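Local coordinates for putative dioxygenase (Nostoc punctiforme, PDB 2PEB), which is a putative dioxygenase of the Dopa 4,5-dioxygenase family, binds a zinc ion in the crystal and probably acts by opening catechol-type aromatic rings, at residues A[16-21]-A[44-49]; A[24-29]-A[55-60]; A[59-62]-A[68-71]; A[86-89]-A[93-96]. All coordinates share one frame; numbering follows the deposited sequence.

Contact 1: A[16-21]-A[44-49]; sequences VYFDAA and WFDKPI
Phe18 and Trp44 meet ring against ring at the tight part of the contact. The outer end of the phenyl ring leans on the NE1 side of the indole, Phe18 CE2 over one face near its rim, with Phe18 CZ 3.0 Å from Trp44 NE1. The planes lie 43° apart, neither stacked nor edge-to-face. Phe45 O lies 3.4 Å from Phe18 CZ. The bond from CA to CB of Phe18 points toward 44-49, and with CG between the backbone N and the carbonyl carbon (chi1 60°) the ring comes to lie against Trp44. Asp46 borders the pair: its OD1 lies at the edge of the phenyl ring, 3.5 Å from Phe18 CE1, and accepts a bent hydrogen bond from Trp44 NE1 (3.0 Å, 139°). The donor lies above the carboxylate plane. Arg23 adds a salt bridge to the same oxygen. Packing slackens on the outer side, where Asp46 is exposed and the ring of Phe45 leads away. Strand 55-61 runs between strands 11-18 and 40-45, linked by backbone hydrogen bonds to Phe18 and Phe45, while helix 23-36 meets Phe18 through Ala26 and Trp44 through Ala27 and Arg30.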
loop_
_atom_site.group_PDB
_atom_site.type_symbol
_atom_site.label_atom_id
_atom_site.label_comp_id
_atom_site.label_asym_id
_atom_site.label_seq_id
_atom_site.Cartn_x
_atom_site.Cartn_y
_atom_site.Cartn_z
ATOM N N VAL A 16 -6.141 11.161 1.570
ATOM C CA VAL A 16 -5.238 11.836 0.649
ATOM C C VAL A 16 -4.812 13.114 1.314
ATOM O O VAL A 16 -5.629 14.034 1.542
ATOM C CB VAL A 16 -5.932 12.115 -0.705
ATOM C CG1 VAL A 16 -4.965 12.795 -1.664
ATOM C CG2 VAL A 16 -6.498 10.825 -1.336
ATOM N N TYR A 17 -3.544 13.159 1.718
ATOM C CA TYR A 17 -2.976 14.294 2.396
ATOM C C TYR A 17 -2.490 15.361 1.420
ATOM O O TYR A 17 -2.051 15.066 0.295
ATOM C CB TYR A 17 -1.855 13.850 3.349
ATOM C CG TYR A 17 -2.375 12.877 4.371
ATOM C CD1 TYR A 17 -2.964 13.337 5.532
ATOM C CD2 TYR A 17 -2.316 11.482 4.170
ATOM C CE1 TYR A 17 -3.505 12.465 6.461
ATOM C CE2 TYR A 17 -2.835 10.587 5.127
ATOM C CZ TYR A 17 -3.424 11.105 6.278
ATOM O OH TYR A 17 -3.984 10.295 7.226
ATOM N N PHE A 18 -2.559 16.604 1.867
ATOM C CA PHE A 18 -2.089 17.712 1.045
ATOM C C PHE A 18 -1.749 18.923 1.902
ATOM O O PHE A 18 -2.085 19.004 3.076
ATOM C CB PHE A 18 -3.159 18.086 -0.002
ATOM C CG PHE A 18 -4.451 18.515 0.612
ATOM C CD1 PHE A 18 -4.650 19.839 0.990
ATOM C CD2 PHE A 18 -5.437 17.563 0.908
ATOM C CE1 PHE A 18 -5.804 20.221 1.611
ATOM C CE2 PHE A 18 -6.585 17.948 1.539
ATOM C CZ PHE A 18 -6.777 19.260 1.884
ATOM N N ASP A 19 -1.086 19.887 1.283
ATOM C CA ASP A 19 -0.928 21.211 1.893
ATOM C C ASP A 19 -1.290 22.245 0.837
ATOM O O ASP A 19 -1.670 21.871 -0.268
ATOM C CB ASP A 19 0.474 21.404 2.477
ATOM C CG ASP A 19 1.574 21.197 1.472
ATOM O OD1 ASP A 19 1.346 21.325 0.264
ATOM O OD2 ASP A 19 2.705 20.901 1.903
ATOM N N ALA A 20 -1.178 23.530 1.166
ATOM C CA ALA A 20 -1.488 24.603 0.201
ATOM C C ALA A 20 -0.808 24.393 -1.142
ATOM O O ALA A 20 -1.430 24.603 -2.172
ATOM C CB ALA A 20 -1.092 25.966 0.763
ATOM N N ALA A 21 0.481 24.035 -1.128
ATOM C CA ALA A 21 1.265 23.823 -2.360
ATOM C C ALA A 21 0.725 22.722 -3.253
ATOM O O ALA A 21 0.805 22.810 -4.474
ATOM C CB ALA A 21 2.738 23.539 -2.028
ATOM N N TRP A 44 -13.468 17.900 2.829
ATOM C CA TRP A 44 -12.159 18.384 2.647
ATOM C C TRP A 44 -11.759 19.023 3.990
ATOM O O TRP A 44 -12.458 19.885 4.498
ATOM C CB TRP A 44 -12.235 19.377 1.501
ATOM C CG TRP A 44 -10.992 19.784 0.985
ATOM C CD1 TRP A 44 -10.122 20.639 1.571
ATOM C CD2 TRP A 44 -10.413 19.403 -0.264
ATOM N NE1 TRP A 44 -9.028 20.820 0.770
ATOM C CE2 TRP A 44 -9.180 20.067 -0.363
ATOM C CE3 TRP A 44 -10.828 18.604 -1.325
ATOM C CZ2 TRP A 44 -8.339 19.914 -1.452
ATOM C CZ3 TRP A 44 -9.999 18.475 -2.402
ATOM C CH2 TRP A 44 -8.770 19.113 -2.458
ATOM N N PHE A 45 -10.665 18.564 4.586
ATOM C CA PHE A 45 -10.091 19.224 5.777
ATOM C C PHE A 45 -8.782 19.912 5.414
ATOM O O PHE A 45 -7.786 19.253 5.170
ATOM C CB PHE A 45 -9.870 18.201 6.873
ATOM C CG PHE A 45 -11.142 17.601 7.395
ATOM C CD1 PHE A 45 -11.886 18.285 8.345
ATOM C CD2 PHE A 45 -11.606 16.375 6.934
ATOM C CE1 PHE A 45 -13.070 17.757 8.856
ATOM C CE2 PHE A 45 -12.808 15.845 7.425
ATOM C CZ PHE A 45 -13.540 16.538 8.396
ATOM N N ASP A 46 -8.762 21.240 5.394
ATOM C CA ASP A 46 -7.530 21.951 5.070
ATOM C C ASP A 46 -6.497 21.892 6.194
ATOM O O ASP A 46 -5.293 22.009 5.936
ATOM C CB ASP A 46 -7.828 23.404 4.695
ATOM C CG ASP A 46 -8.361 23.526 3.294
ATOM O OD1 ASP A 46 -7.687 23.053 2.349
ATOM O OD2 ASP A 46 -9.466 24.086 3.140
ATOM N N LYS A 47 -6.970 21.653 7.405
ATOM C CA LYS A 47 -6.131 21.596 8.590
ATOM C C LYS A 47 -6.126 20.193 9.205
ATOM O O LYS A 47 -7.065 19.413 9.026
ATOM C CB LYS A 47 -6.661 22.617 9.621
ATOM C CG LYS A 47 -6.429 24.080 9.222
ATOM N N PRO A 48 -5.085 19.878 9.972
ATOM C CA PRO A 48 -5.154 18.578 10.645
ATOM C C PRO A 48 -6.373 18.400 11.567
ATOM O O PRO A 48 -6.769 19.310 12.306
ATOM C CB PRO A 48 -3.864 18.534 11.447
ATOM C CG PRO A 48 -2.953 19.542 10.823
ATOM C CD PRO A 48 -3.839 20.600 10.273
ATOM N N ILE A 49 -6.944 17.209 11.535
ATOM C CA ILE A 49 -8.081 16.849 12.376
ATOM C C ILE A 49 -7.903 15.407 12.833
ATOM O O ILE A 49 -7.378 14.558 12.097
ATOM C CB ILE A 49 -9.434 17.060 11.630
ATOM C CG1 ILE A 49 -10.630 17.004 12.594
ATOM C CG2 ILE A 49 -9.620 16.064 10.505
ATOM C CD1 ILE A 49 -10.868 18.281 13.260
#

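Contact 2: A[24-29]-A[55-60]; sequences DVAARV and GMYQVA
The hydroxyl of Tyr57 donates a hydrogen bond to the carbonyl oxygen of Ala26, OH to O 3.0 Å, tying a sheet side chain to a helix backbone. The hydroxyl approaches at a C=O...OH angle of 141°, tilted 17° from the carbonyl plane. The acceptor, Ala26 O, lies at the edge of the ring, near its plane, and is also 3.4 Å from Tyr57 CE2. The methyl of Ala26 rests near that corner too, with CB 4.0 Å from Tyr57 CE2. One turn further along the helix, Val29 crosses the tyrosine at about a right angle and brings CG1 within 3.6 Å of Tyr57 OH, so the buried hydroxyl has an apolar neighbour as well as its acceptor. The bond from CA to CB of Tyr57 points toward the helix, and CG between the backbone N and the carbonyl carbon (chi1 63°) turns the ring so that its hydroxyl reaches Ala26 O. A phenylalanine here would probably keep the packing on Ala26 but leave the Ala26 carbonyl without its tether to the sheet. Trp44 adds a second ring beside Tyr57. Met56, modelled as selenomethionine, points the other way and touches His15, a zinc ligand. Helix on one face and metal site on the other fit the ferredoxin-like sheet, whose first helix, 23-36, packs here across the third strand, 55-61.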
loop_
_atom_site.group_PDB
_atom_site.type_symbol
_atom_site.label_atom_id
_atom_site.label_comp_id
_atom_site.label_asym_id
_atom_site.label_seq_id
_atom_site.Cartn_x
_atom_site.Cartn_y
_atom_site.Cartn_z
ATOM N N ASP A 24 -4.091 21.735 -5.190
ATOM C CA ASP A 24 -4.658 21.617 -6.527
ATOM C C ASP A 24 -4.429 20.249 -7.147
ATOM O O ASP A 24 -5.327 19.696 -7.771
ATOM C CB ASP A 24 -4.146 22.733 -7.451
ATOM C CG ASP A 24 -4.629 24.117 -7.031
ATOM O OD1 ASP A 24 -5.735 24.243 -6.434
ATOM O OD2 ASP A 24 -3.895 25.094 -7.298
ATOM N N VAL A 25 -3.243 19.674 -6.980
ATOM C CA VAL A 25 -3.032 18.275 -7.354
ATOM C C VAL A 25 -4.039 17.357 -6.614
ATOM O O VAL A 25 -4.633 16.433 -7.170
ATOM C CB VAL A 25 -1.567 17.813 -7.021
ATOM C CG1 VAL A 25 -1.421 16.312 -7.190
ATOM C CG2 VAL A 25 -0.576 18.582 -7.896
ATOM N N ALA A 26 -4.211 17.604 -5.333
ATOM C CA ALA A 26 -5.136 16.809 -4.526
ATOM C C ALA A 26 -6.554 16.927 -5.110
ATOM O O ALA A 26 -7.297 15.961 -5.131
ATOM C CB ALA A 26 -5.117 17.313 -3.062
ATOM N N ALA A 27 -6.916 18.126 -5.566
ATOM C CA ALA A 27 -8.287 18.355 -6.113
ATOM C C ALA A 27 -8.469 17.559 -7.390
ATOM O O ALA A 27 -9.525 16.985 -7.643
ATOM C CB ALA A 27 -8.551 19.817 -6.353
ATOM N N ARG A 28 -7.420 17.518 -8.196
ATOM C CA ARG A 28 -7.449 16.769 -9.465
ATOM C C ARG A 28 -7.528 15.262 -9.253
ATOM O O ARG A 28 -8.197 14.540 -9.989
ATOM C CB ARG A 28 -6.225 17.119 -10.313
ATOM C CG ARG A 28 -6.161 18.593 -10.698
ATOM C CD ARG A 28 -5.574 18.795 -12.085
ATOM N NE ARG A 28 -4.245 18.202 -12.217
ATOM C CZ ARG A 28 -3.098 18.786 -11.860
ATOM N NH1 ARG A 28 -3.081 20.006 -11.317
ATOM N NH2 ARG A 28 -1.952 18.133 -12.034
ATOM N N VAL A 29 -6.809 14.767 -8.255
ATOM C CA VAL A 29 -6.837 13.364 -7.909
ATOM C C VAL A 29 -8.232 13.036 -7.429
ATOM O O VAL A 29 -8.784 11.966 -7.715
ATOM C CB VAL A 29 -5.747 13.024 -6.826
ATOM C CG1 VAL A 29 -6.037 11.661 -6.207
ATOM C CG2 VAL A 29 -4.312 13.110 -7.448
ATOM N N GLY A 55 -3.642 18.379 6.433
ATOM C CA GLY A 55 -4.898 18.426 5.724
ATOM C C GLY A 55 -5.091 17.196 4.839
ATOM O O GLY A 55 -4.127 16.614 4.319
HETATM N N MSE A 56 -6.348 16.789 4.704
HETATM C CA MSE A 56 -6.685 15.589 3.933
HETATM C C MSE A 56 -8.120 15.601 3.545
HETATM O O MSE A 56 -8.883 16.458 4.000
HETATM C CB MSE A 56 -6.343 14.244 4.651
HETATM C CG MSE A 56 -7.078 14.003 5.984
HETATM SE SE MSE A 56 -8.787 13.190 5.693
HETATM C CE MSE A 56 -9.653 13.505 7.409
ATOM N N TYR A 57 -8.451 14.701 2.646
ATOM C CA TYR A 57 -9.826 14.306 2.405
ATOM C C TYR A 57 -9.933 12.785 2.397
ATOM O O TYR A 57 -8.951 12.079 2.159
ATOM C CB TYR A 57 -10.408 14.961 1.137
ATOM C CG TYR A 57 -9.720 14.565 -0.132
ATOM C CD1 TYR A 57 -9.962 13.328 -0.708
ATOM C CD2 TYR A 57 -8.835 15.424 -0.757
ATOM C CE1 TYR A 57 -9.319 12.938 -1.876
ATOM C CE2 TYR A 57 -8.198 15.058 -1.958
ATOM C CZ TYR A 57 -8.440 13.820 -2.490
ATOM O OH TYR A 57 -7.854 13.450 -3.668
ATOM N N GLN A 58 -11.132 12.303 2.703
ATOM C CA GLN A 58 -11.404 10.877 2.834
ATOM C C GLN A 58 -12.103 10.389 1.573
ATOM O O GLN A 58 -12.929 11.091 0.995
ATOM C CB GLN A 58 -12.304 10.641 4.055
ATOM C CG GLN A 58 -12.949 9.281 4.125
ATOM C CD GLN A 58 -13.741 9.057 5.404
ATOM O OE1 GLN A 58 -13.227 9.237 6.524
ATOM N NE2 GLN A 58 -14.985 8.634 5.245
ATOM N N VAL A 59 -11.754 9.182 1.172
ATOM C CA VAL A 59 -12.415 8.479 0.103
ATOM C C VAL A 59 -12.746 7.085 0.651
ATOM O O VAL A 59 -11.813 6.357 1.018
ATOM C CB VAL A 59 -11.454 8.275 -1.087
ATOM C CG1 VAL A 59 -12.196 7.718 -2.313
ATOM C CG2 VAL A 59 -10.750 9.591 -1.451
ATOM N N ALA A 60 -14.015 6.712 0.701
ATOM C CA ALA A 60 -14.488 5.392 1.142
ATOM C C ALA A 60 -14.927 4.547 -0.034
ATOM O O ALA A 60 -15.549 5.042 -0.949
ATOM C CB ALA A 60 -15.653 5.499 2.162
#

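Contact 3: A[59-62]-A[68-71]; sequences VAFL and KVVP
Phe61 and Val69 provide the defining interaction, a CH-pi contact. Val69 CB lies over one face of the phenyl ring, 4.2 Å from its centroid and only 12° off the ring normal. The CA atoms of Phe61 and Val69, 8.5 Å apart, are also the nearest pair across the contact, and the CB bonds of both residues point toward the opposite segment. The remaining interactions are van der Waals contacts between apolar groups. The CG1 branch of Val69 stands anti to the backbone N (chi1 173°) and extends along the ring, reaching Phe61 CE1 at 3.8 Å and Phe61 CZ at 4.0 Å. Val70 meets the far end of the ring from an oblique direction, its CG2 4.2 Å from Phe61 CZ. The contact spans the connection from strand 55-61 to helix 66-76, the second beta-alpha step of a ferredoxin-like fold, with five residues between the segments, two of them already helical; the helix folds back over the sheet face that helix 23-36 also covers. Packing from beyond the two segments is apolar too. Leu33 of helix 23-36 touches Val59 and Val69 alike, and Val39 does the same from a loop. The helix is kinked at Pro71, whose N has no hydrogen to donate to the preceding turn. Val70 also packs against Phe66 of the second subunit, and Pro71 against Ile9 of that subunit.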
loop_
_atom_site.group_PDB
_atom_site.type_symbol
_atom_site.label_atom_id
_atom_site.label_comp_id
_atom_site.label_asym_id
_atom_site.label_seq_id
_atom_site.Cartn_x
_atom_site.Cartn_y
_atom_site.Cartn_z
ATOM N N VAL A 59 -11.754 9.182 1.172
ATOM C CA VAL A 59 -12.415 8.479 0.103
ATOM C C VAL A 59 -12.746 7.085 0.651
ATOM O O VAL A 59 -11.813 6.357 1.018
ATOM C CB VAL A 59 -11.454 8.275 -1.087
ATOM C CG1 VAL A 59 -12.196 7.718 -2.313
ATOM C CG2 VAL A 59 -10.750 9.591 -1.451
ATOM N N ALA A 60 -14.015 6.712 0.701
ATOM C CA ALA A 60 -14.488 5.392 1.142
ATOM C C ALA A 60 -14.927 4.547 -0.034
ATOM O O ALA A 60 -15.549 5.042 -0.949
ATOM C CB ALA A 60 -15.653 5.499 2.162
ATOM N N PHE A 61 -14.667 3.238 0.045
ATOM C CA PHE A 61 -15.145 2.300 -0.959
ATOM C C PHE A 61 -15.308 0.913 -0.379
ATOM O O PHE A 61 -14.652 0.544 0.614
ATOM C CB PHE A 61 -14.249 2.249 -2.183
ATOM C CG PHE A 61 -12.784 2.170 -1.880
ATOM C CD1 PHE A 61 -12.047 3.342 -1.611
ATOM C CD2 PHE A 61 -12.101 0.987 -1.915
ATOM C CE1 PHE A 61 -10.707 3.300 -1.334
ATOM C CE2 PHE A 61 -10.698 0.962 -1.658
ATOM C CZ PHE A 61 -10.025 2.105 -1.376
ATOM N N LEU A 62 -16.175 0.152 -1.015
ATOM C CA LEU A 62 -16.352 -1.277 -0.698
ATOM C C LEU A 62 -15.155 -2.100 -1.187
ATOM O O LEU A 62 -14.392 -1.637 -2.014
ATOM C CB LEU A 62 -17.633 -1.816 -1.312
ATOM C CG LEU A 62 -18.927 -1.279 -0.678
ATOM C CD1 LEU A 62 -20.126 -1.745 -1.472
ATOM C CD2 LEU A 62 -19.025 -1.736 0.800
ATOM N N LYS A 68 -9.312 -1.444 -8.072
ATOM C CA LYS A 68 -9.504 -0.365 -9.008
ATOM C C LYS A 68 -8.915 0.916 -8.479
ATOM O O LYS A 68 -8.047 1.509 -9.118
ATOM C CB LYS A 68 -10.989 -0.204 -9.359
ATOM C CG LYS A 68 -11.565 -1.524 -9.915
ATOM C CD LYS A 68 -13.077 -1.487 -10.084
ATOM C CE LYS A 68 -13.620 -2.820 -10.618
ATOM N NZ LYS A 68 -12.614 -3.525 -11.470
ATOM N N VAL A 69 -9.387 1.365 -7.309
ATOM C CA VAL A 69 -8.931 2.584 -6.694
ATOM C C VAL A 69 -7.435 2.624 -6.362
ATOM O O VAL A 69 -6.733 3.561 -6.695
ATOM C CB VAL A 69 -9.785 2.913 -5.444
ATOM C CG1 VAL A 69 -9.183 4.112 -4.708
ATOM C CG2 VAL A 69 -11.251 3.202 -5.854
ATOM N N VAL A 70 -6.925 1.568 -5.776
ATOM C CA VAL A 70 -5.590 1.597 -5.215
ATOM C C VAL A 70 -4.514 1.544 -6.334
ATOM O O VAL A 70 -3.647 2.417 -6.413
ATOM C CB VAL A 70 -5.386 0.533 -4.134
ATOM C CG1 VAL A 70 -3.911 0.534 -3.662
ATOM C CG2 VAL A 70 -6.332 0.833 -2.916
ATOM N N PRO A 71 -4.664 0.615 -7.297
ATOM C CA PRO A 71 -3.742 0.709 -8.468
ATOM C C PRO A 71 -3.810 2.028 -9.234
ATOM O O PRO A 71 -2.770 2.539 -9.674
ATOM C CB PRO A 71 -4.113 -0.504 -9.297
ATOM C CG PRO A 71 -4.750 -1.470 -8.328
ATOM C CD PRO A 71 -5.540 -0.563 -7.399
#

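Contact 4: A[86-89]-A[93-96]; sequences PETG and SDHA
Strand 82-87 leads through a short loop into helix 91-96, and Asp94 reaches back from the helix to Thr88 in that loop. The carboxylate takes two hydrogen bonds from this one residue. Thr88 N donates to Asp94 OD2 over 2.9 Å in an almost straight line (176°), and Thr88 OG1 donates to Asp94 OD1 over 2.6 Å. Both donors arrive on the syn side, the amide further from the carboxylate plane. Because OG1 lies between the backbone N and the carbonyl carbon of Thr88 (chi1 69°), hydroxyl and amide face the carboxylate together. Asp90 N adds a weak hydrogen bond to OD2. Pro86 packs alongside, its carbonyl O 3.2 Å from Asp94 CB and its CD 3.7 Å from Asp94 O. With an alanine in place of Asp94, both Thr88 donors would probably lose their acceptors and the loop its clasp. Strand 82-87 runs between strands 11-18 and 100-102 and carries the zinc ligand His85, whose ring meets that of His95. His95 in turn touches helix 110-115, and Pro86 packs on Met74 of the second subunit.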
loop_
_atom_site.group_PDB
_atom_site.type_symbol
_atom_site.label_atom_id
_atom_site.label_comp_id
_atom_site.label_asym_id
_atom_site.label_seq_id
_atom_site.Cartn_x
_atom_site.Cartn_y
_atom_site.Cartn_z
ATOM N N PRO A 86 -8.109 -0.475 5.993
ATOM C CA PRO A 86 -9.334 -1.240 5.989
ATOM C C PRO A 86 -10.238 -0.782 7.093
ATOM O O PRO A 86 -9.820 -0.003 7.963
ATOM C CB PRO A 86 -8.846 -2.656 6.239
ATOM C CG PRO A 86 -7.649 -2.449 7.100
ATOM C CD PRO A 86 -7.014 -1.237 6.662
ATOM N N GLU A 87 -11.480 -1.244 6.998
ATOM C CA GLU A 87 -12.469 -1.025 8.033
ATOM C C GLU A 87 -12.914 -2.384 8.497
ATOM O O GLU A 87 -13.652 -3.062 7.790
ATOM C CB GLU A 87 -13.644 -0.228 7.477
ATOM C CG GLU A 87 -13.235 1.140 7.069
ATOM C CD GLU A 87 -14.324 1.879 6.344
ATOM O OE1 GLU A 87 -14.799 1.390 5.291
ATOM O OE2 GLU A 87 -14.694 2.970 6.818
ATOM N N THR A 88 -12.423 -2.804 9.679
ATOM C CA THR A 88 -12.665 -4.102 10.240
ATOM C C THR A 88 -13.297 -4.011 11.623
ATOM O O THR A 88 -13.503 -5.038 12.284
ATOM C CB THR A 88 -11.346 -4.873 10.405
ATOM O OG1 THR A 88 -10.579 -4.250 11.438
ATOM C CG2 THR A 88 -10.555 -4.878 9.099
ATOM N N GLY A 89 -13.651 -2.801 12.052
ATOM C CA GLY A 89 -14.223 -2.593 13.384
ATOM C C GLY A 89 -13.187 -2.449 14.493
ATOM O O GLY A 89 -13.541 -2.570 15.663
ATOM N N SER A 93 -6.127 -0.673 15.249
ATOM C CA SER A 93 -5.392 -1.597 14.369
ATOM C C SER A 93 -5.578 -1.241 12.894
ATOM O O SER A 93 -4.611 -1.293 12.114
ATOM C CB SER A 93 -5.731 -3.054 14.666
ATOM O OG SER A 93 -5.564 -3.344 16.038
ATOM N N ASP A 94 -6.782 -0.840 12.490
ATOM C CA ASP A 94 -7.007 -0.480 11.101
ATOM C C ASP A 94 -6.053 0.631 10.622
ATOM O O ASP A 94 -5.580 0.592 9.516
ATOM C CB ASP A 94 -8.458 -0.042 10.844
ATOM C CG ASP A 94 -9.435 -1.201 10.928
ATOM O OD1 ASP A 94 -8.990 -2.340 10.716
ATOM O OD2 ASP A 94 -10.651 -0.981 11.149
ATOM N N HIS A 95 -5.842 1.645 11.438
ATOM C CA HIS A 95 -4.941 2.729 11.059
ATOM C C HIS A 95 -3.453 2.419 11.305
ATOM O O HIS A 95 -2.613 2.809 10.523
ATOM C CB HIS A 95 -5.292 3.952 11.866
ATOM C CG HIS A 95 -6.585 4.571 11.477
ATOM N ND1 HIS A 95 -7.808 3.998 11.765
ATOM C CD2 HIS A 95 -6.851 5.723 10.832
ATOM C CE1 HIS A 95 -8.775 4.785 11.317
ATOM N NE2 HIS A 95 -8.214 5.842 10.753
ATOM N N ALA A 96 -3.137 1.739 12.403
ATOM C CA ALA A 96 -1.758 1.581 12.788
ATOM C C ALA A 96 -1.041 0.340 12.225
ATOM O O ALA A 96 0.179 0.375 12.027
ATOM C CB ALA A 96 -1.640 1.627 14.313
#

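Overall arrangement
All four contacts are built on one antiparallel sheet in a ferredoxin-like beta-alpha-beta-beta-alpha-beta order. Contacts 1 and 2 have centres about 8 Å apart, touch each other, and cross along the chain; strand 55-61 of contact 2 lies between the two strands of contact 1 in the sheet. Contact 3 continues along the same strand, shares Val59 and Ala60 with contact 2, and lies about 13 Å from it between centres. Contact 4 comes last in the chain, about 21 Å from contact 1 between centres and across the molecular centre. Contacts 2 and 3 seat two helices on one sheet face, while contact 4 lies at the strand carrying the zinc ligand His85, beside the site formed with His13 and His15.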